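Local coordinates for amyloid-like protein 1 (Homo sapiens, PDB 3PMR) that is a member of the amyloid precursor protein family whose heparin-binding E2 domain forms dimers and probably serves in cell adhesion, at residues R41-W52 with F74-V85. Residues are numbered along the deposited sequence; the frame is centred on the assembly and turned at random.
Sequences RMRQINEVMREW and FQSILQTLEEQV
Trp52 and Phe74 meet face over face, their planes 17° apart but slid so far that the rings barely overlap. The offset lets each ring cover aliphatic carbon instead: Trp52 CA stands 3.6 Å from the centroid of the Phe74 ring, and Phe74 CB lies over the five-membered ring of Trp52, two reciprocal CH-pi contacts that suit broad, flat residues. A chi1 of -169°, which sets CG opposite the main-chain nitrogen, turns the Trp52 indole across the facing helix, its far rim reaching Leu78, where CZ3 is 3.7 Å from Leu78 CD1.

Branched aliphatic residues fill the middle. Val48, short enough to point straight across, is a knob in a hole formed by Phe74, Ile77, Leu78 and Leu81; its CG1 comes within 3.8 Å of Leu78 CD2. Further along, Ile45 CG1 packs 3.9 Å from Leu81 CD2, the two side chains crossing at about a right angle. This is an antiparallel coiled coil of helices 26-56 and 64-119, the N-terminal pair of the E2 domain. The second subunit packs against it: His170 of that subunit stacks on Trp52, and Arg166 of the same second subunit hydrogen-bonds to Gln75.

Polar contacts gather at the far end. Arg41, bent at chi2 (-55°), lays its CD 3.9 Å from Val85 CG2 and sends NH1 to Gln84 OE1, a nearly straight bond of 3.2 Å in the guanidinium plane. NH1 also donates to Gln44 OE1 at 2.9 Å, while NE pairs with Glu88. A leucine in place of Arg41 would probably leave Glu88 without its cationic mate and the amides of Gln44 and Gln84 without their shared donor.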
loop_
_atom_site.group_PDB
_atom_site.type_symbol
_atom_site.label_atom_id
_atom_site.label_comp_id
_atom_site.label_asym_id
_atom_site.label_seq_id
_atom_site.Cartn_x
_atom_site.Cartn_y
_atom_site.Cartn_z
ATOM N N ARG B 41 -4.356 0.673 -16.644
ATOM C CA ARG B 41 -4.912 2.006 -16.517
ATOM C C ARG B 41 -3.913 3.098 -16.899
ATOM O O ARG B 41 -4.293 4.119 -17.474
ATOM C CB ARG B 41 -5.440 2.211 -15.095
ATOM C CG ARG B 41 -6.575 1.240 -14.730
ATOM C CD ARG B 41 -7.722 1.305 -15.749
ATOM N NE ARG B 41 -8.882 0.529 -15.314
ATOM C CZ ARG B 41 -10.109 0.681 -15.803
ATOM N NH1 ARG B 41 -10.343 1.583 -16.750
ATOM N NH2 ARG B 41 -11.107 -0.057 -15.332
ATOM N N MET B 42 -2.642 2.888 -16.579
ATOM C CA MET B 42 -1.612 3.855 -16.942
ATOM C C MET B 42 -1.581 4.023 -18.470
ATOM O O MET B 42 -1.482 5.142 -18.963
ATOM C CB MET B 42 -0.244 3.399 -16.407
ATOM C CG MET B 42 -0.060 3.693 -14.917
ATOM S SD MET B 42 1.406 2.909 -14.226
ATOM C CE MET B 42 2.688 3.705 -15.219
ATOM N N ARG B 43 -1.685 2.922 -19.214
ATOM C CA ARG B 43 -1.697 2.981 -20.686
ATOM C C ARG B 43 -2.924 3.708 -21.235
ATOM O O ARG B 43 -2.834 4.424 -22.235
ATOM C CB ARG B 43 -1.682 1.584 -21.305
ATOM C CG ARG B 43 -0.433 0.781 -21.069
ATOM C CD ARG B 43 -0.370 -0.374 -22.053
ATOM N NE ARG B 43 0.443 -1.472 -21.541
ATOM C CZ ARG B 43 0.022 -2.347 -20.633
ATOM N NH1 ARG B 43 -1.208 -2.258 -20.139
ATOM N NH2 ARG B 43 0.832 -3.307 -20.211
ATOM N N GLN B 44 -4.076 3.497 -20.608
ATOM C CA GLN B 44 -5.305 4.153 -21.052
ATOM C C GLN B 44 -5.214 5.655 -20.808
ATOM O O GLN B 44 -5.602 6.448 -21.648
ATOM C CB GLN B 44 -6.520 3.595 -20.305
ATOM C CG GLN B 44 -6.876 2.174 -20.683
ATOM C CD GLN B 44 -7.939 1.571 -19.767
ATOM O OE1 GLN B 44 -8.553 2.266 -18.955
ATOM N NE2 GLN B 44 -8.157 0.272 -19.902
ATOM N N ILE B 45 -4.706 6.037 -19.647
ATOM C CA ILE B 45 -4.557 7.446 -19.320
ATOM C C ILE B 45 -3.612 8.088 -20.327
ATOM O O ILE B 45 -3.852 9.185 -20.817
ATOM C CB ILE B 45 -3.947 7.646 -17.917
ATOM C CG1 ILE B 45 -4.895 7.093 -16.850
ATOM C CG2 ILE B 45 -3.658 9.121 -17.689
ATOM C CD1 ILE B 45 -4.312 7.073 -15.447
ATOM N N ASN B 46 -2.520 7.401 -20.620
ATOM C CA ASN B 46 -1.569 7.950 -21.548
ATOM C C ASN B 46 -2.206 8.149 -22.930
ATOM O O ASN B 46 -2.045 9.190 -23.535
ATOM C CB ASN B 46 -0.339 7.053 -21.634
ATOM C CG ASN B 46 0.828 7.756 -22.289
ATOM O OD1 ASN B 46 1.246 8.831 -21.851
ATOM N ND2 ASN B 46 1.346 7.166 -23.352
ATOM N N GLU B 47 -2.950 7.160 -23.407
ATOM C CA GLU B 47 -3.606 7.254 -24.708
ATOM C C GLU B 47 -4.590 8.426 -24.740
ATOM O O GLU B 47 -4.672 9.149 -25.731
ATOM C CB GLU B 47 -4.321 5.938 -25.027
ATOM C CG GLU B 47 -5.214 5.960 -26.273
ATOM C CD GLU B 47 -4.532 6.567 -27.504
ATOM O OE1 GLU B 47 -3.350 6.248 -27.764
ATOM O OE2 GLU B 47 -5.182 7.358 -28.224
ATOM N N VAL B 48 -5.331 8.621 -23.655
ATOM C CA VAL B 48 -6.276 9.724 -23.604
ATOM C C VAL B 48 -5.545 11.057 -23.565
ATOM O O VAL B 48 -5.967 12.016 -24.207
ATOM C CB VAL B 48 -7.195 9.638 -22.371
ATOM C CG1 VAL B 48 -8.043 10.901 -22.267
ATOM C CG2 VAL B 48 -8.093 8.407 -22.477
ATOM N N MET B 49 -4.450 11.123 -22.812
ATOM C CA MET B 49 -3.692 12.369 -22.704
ATOM C C MET B 49 -3.081 12.751 -24.048
ATOM O O MET B 49 -3.003 13.928 -24.391
ATOM C CB MET B 49 -2.589 12.239 -21.641
ATOM C CG MET B 49 -3.109 12.220 -20.184
ATOM S SD MET B 49 -3.787 13.806 -19.606
ATOM C CE MET B 49 -4.409 13.359 -17.961
ATOM N N ARG B 50 -2.656 11.745 -24.800
ATOM C CA ARG B 50 -2.059 11.959 -26.110
ATOM C C ARG B 50 -3.109 12.515 -27.079
ATOM O O ARG B 50 -2.837 13.443 -27.834
ATOM C CB ARG B 50 -1.505 10.630 -26.628
ATOM C CG ARG B 50 -0.781 10.695 -27.955
ATOM C CD ARG B 50 -0.305 9.302 -28.347
ATOM N NE ARG B 50 0.631 8.758 -27.365
ATOM C CZ ARG B 50 1.928 9.058 -27.316
ATOM N NH1 ARG B 50 2.457 9.895 -28.201
ATOM N NH2 ARG B 50 2.695 8.527 -26.374
ATOM N N GLU B 51 -4.309 11.938 -27.047
ATOM C CA GLU B 51 -5.400 12.377 -27.906
ATOM C C GLU B 51 -5.758 13.805 -27.541
ATOM O O GLU B 51 -5.972 14.649 -28.408
ATOM C CB GLU B 51 -6.620 11.473 -27.724
ATOM C CG GLU B 51 -6.550 10.171 -28.497
ATOM C CD GLU B 51 -7.692 9.236 -28.154
ATOM O OE1 GLU B 51 -8.738 9.725 -27.672
ATOM O OE2 GLU B 51 -7.548 8.014 -28.373
ATOM N N TRP B 52 -5.816 14.071 -26.243
ATOM C CA TRP B 52 -6.127 15.405 -25.754
ATOM C C TRP B 52 -5.107 16.433 -26.268
ATOM O O TRP B 52 -5.483 17.516 -26.710
ATOM C CB TRP B 52 -6.140 15.390 -24.227
ATOM C CG TRP B 52 -6.684 16.622 -23.601
ATOM C CD1 TRP B 52 -7.287 17.675 -24.229
ATOM C CD2 TRP B 52 -6.673 16.935 -22.207
ATOM N NE1 TRP B 52 -7.650 18.631 -23.307
ATOM C CE2 TRP B 52 -7.284 18.199 -22.058
ATOM C CE3 TRP B 52 -6.208 16.264 -21.061
ATOM C CZ2 TRP B 52 -7.434 18.815 -20.809
ATOM C CZ3 TRP B 52 -6.360 16.877 -19.820
ATOM C CH2 TRP B 52 -6.970 18.141 -19.706
ATOM N N PHE B 74 -12.826 15.918 -23.363
ATOM C CA PHE B 74 -11.748 15.225 -22.660
ATOM C C PHE B 74 -11.931 15.181 -21.149
ATOM O O PHE B 74 -11.572 14.193 -20.515
ATOM C CB PHE B 74 -10.385 15.837 -23.059
ATOM C CG PHE B 74 -9.977 15.471 -24.464
ATOM C CD1 PHE B 74 -9.582 14.169 -24.765
ATOM C CD2 PHE B 74 -10.089 16.393 -25.507
ATOM C CE1 PHE B 74 -9.334 13.788 -26.076
ATOM C CE2 PHE B 74 -9.841 16.022 -26.830
ATOM C CZ PHE B 74 -9.456 14.715 -27.114
ATOM N N GLN B 75 -12.491 16.243 -20.576
ATOM C CA GLN B 75 -12.732 16.274 -19.131
ATOM C C GLN B 75 -13.693 15.154 -18.802
ATOM O O GLN B 75 -13.570 14.475 -17.783
ATOM C CB GLN B 75 -13.377 17.593 -18.699
ATOM C CG GLN B 75 -12.448 18.809 -18.773
ATOM C CD GLN B 75 -11.209 18.657 -17.884
ATOM O OE1 GLN B 75 -11.305 18.126 -16.779
ATOM N NE2 GLN B 75 -10.047 19.142 -18.354
ATOM N N SER B 76 -14.675 14.986 -19.675
ATOM C CA SER B 76 -15.653 13.953 -19.471
ATOM C C SER B 76 -15.084 12.563 -19.601
ATOM O O SER B 76 -15.470 11.667 -18.852
ATOM C CB SER B 76 -16.798 14.090 -20.448
ATOM O OG SER B 76 -17.652 12.974 -20.292
ATOM N N ILE B 77 -14.207 12.363 -20.578
ATOM C CA ILE B 77 -13.610 11.047 -20.758
ATOM C C ILE B 77 -12.762 10.708 -19.538
ATOM O O ILE B 77 -12.756 9.573 -19.076
ATOM C CB ILE B 77 -12.716 10.986 -22.009
ATOM C CG1 ILE B 77 -13.581 10.991 -23.272
ATOM C CG2 ILE B 77 -11.866 9.725 -21.986
ATOM C CD1 ILE B 77 -12.769 10.986 -24.562
ATOM N N LEU B 78 -12.051 11.700 -19.013
ATOM C CA LEU B 78 -11.208 11.472 -17.846
ATOM C C LEU B 78 -12.064 11.237 -16.597
ATOM O O LEU B 78 -11.645 10.551 -15.673
ATOM C CB LEU B 78 -10.267 12.654 -17.623
ATOM C CG LEU B 78 -9.108 12.789 -18.624
ATOM C CD1 LEU B 78 -8.390 14.120 -18.382
ATOM C CD2 LEU B 78 -8.148 11.617 -18.486
ATOM N N GLN B 79 -13.259 11.814 -16.577
ATOM C CA GLN B 79 -14.178 11.637 -15.456
ATOM C C GLN B 79 -14.594 10.167 -15.442
ATOM O O GLN B 79 -14.569 9.507 -14.407
ATOM C CB GLN B 79 -15.424 12.506 -15.649
ATOM C CG GLN B 79 -16.522 12.241 -14.638
ATOM C CD GLN B 79 -16.482 13.211 -13.489
ATOM O OE1 GLN B 79 -16.898 14.362 -13.624
ATOM N NE2 GLN B 79 -15.966 12.763 -12.351
ATOM N N THR B 80 -14.981 9.675 -16.609
ATOM C CA THR B 80 -15.398 8.286 -16.769
ATOM C C THR B 80 -14.263 7.328 -16.405
ATOM O O THR B 80 -14.485 6.312 -15.746
ATOM C CB THR B 80 -15.841 8.000 -18.225
ATOM O OG1 THR B 80 -16.959 8.830 -18.555
ATOM C CG2 THR B 80 -16.235 6.545 -18.393
ATOM N N LEU B 81 -13.047 7.655 -16.828
ATOM C CA LEU B 81 -11.899 6.797 -16.545
ATOM C C LEU B 81 -11.563 6.795 -15.044
ATOM O O LEU B 81 -11.227 5.758 -14.475
ATOM C CB LEU B 81 -10.693 7.257 -17.364
ATOM C CG LEU B 81 -9.459 6.359 -17.386
ATOM C CD1 LEU B 81 -8.571 6.758 -18.564
ATOM C CD2 LEU B 81 -8.711 6.481 -16.078
ATOM N N GLU B 82 -11.653 7.956 -14.413
ATOM C CA GLU B 82 -11.379 8.049 -12.988
ATOM C C GLU B 82 -12.373 7.186 -12.205
ATOM O O GLU B 82 -11.999 6.533 -11.232
ATOM C CB GLU B 82 -11.459 9.510 -12.521
ATOM C CG GLU B 82 -10.224 10.357 -12.885
ATOM C CD GLU B 82 -10.507 11.855 -12.881
ATOM O OE1 GLU B 82 -11.552 12.265 -12.331
ATOM O OE2 GLU B 82 -9.682 12.624 -13.419
ATOM N N GLU B 83 -13.626 7.173 -12.650
ATOM C CA GLU B 83 -14.682 6.402 -11.991
ATOM C C GLU B 83 -14.458 4.906 -12.127
ATOM O O GLU B 83 -14.689 4.145 -11.185
ATOM C CB GLU B 83 -16.055 6.791 -12.552
ATOM C CG GLU B 83 -16.490 8.192 -12.147
ATOM C CD GLU B 83 -17.722 8.677 -12.895
ATOM O OE1 GLU B 83 -18.252 7.919 -13.740
ATOM O OE2 GLU B 83 -18.159 9.819 -12.637
ATOM N N GLN B 84 -13.993 4.489 -13.298
ATOM C CA GLN B 84 -13.714 3.084 -13.544
ATOM C C GLN B 84 -12.503 2.608 -12.749
ATOM O O GLN B 84 -12.489 1.480 -12.267
ATOM C CB GLN B 84 -13.462 2.841 -15.031
ATOM C CG GLN B 84 -14.703 2.971 -15.890
ATOM C CD GLN B 84 -14.429 2.641 -17.338
ATOM O OE1 GLN B 84 -13.354 2.138 -17.678
ATOM N NE2 GLN B 84 -15.403 2.908 -18.204
ATOM N N VAL B 85 -11.481 3.454 -12.635
ATOM C CA VAL B 85 -10.265 3.090 -11.893
ATOM C C VAL B 85 -10.618 2.884 -10.415
ATOM O O VAL B 85 -10.235 1.900 -9.790
ATOM C CB VAL B 85 -9.179 4.202 -11.997
ATOM C CG1 VAL B 85 -7.995 3.861 -11.090
ATOM C CG2 VAL B 85 -8.712 4.353 -13.457
#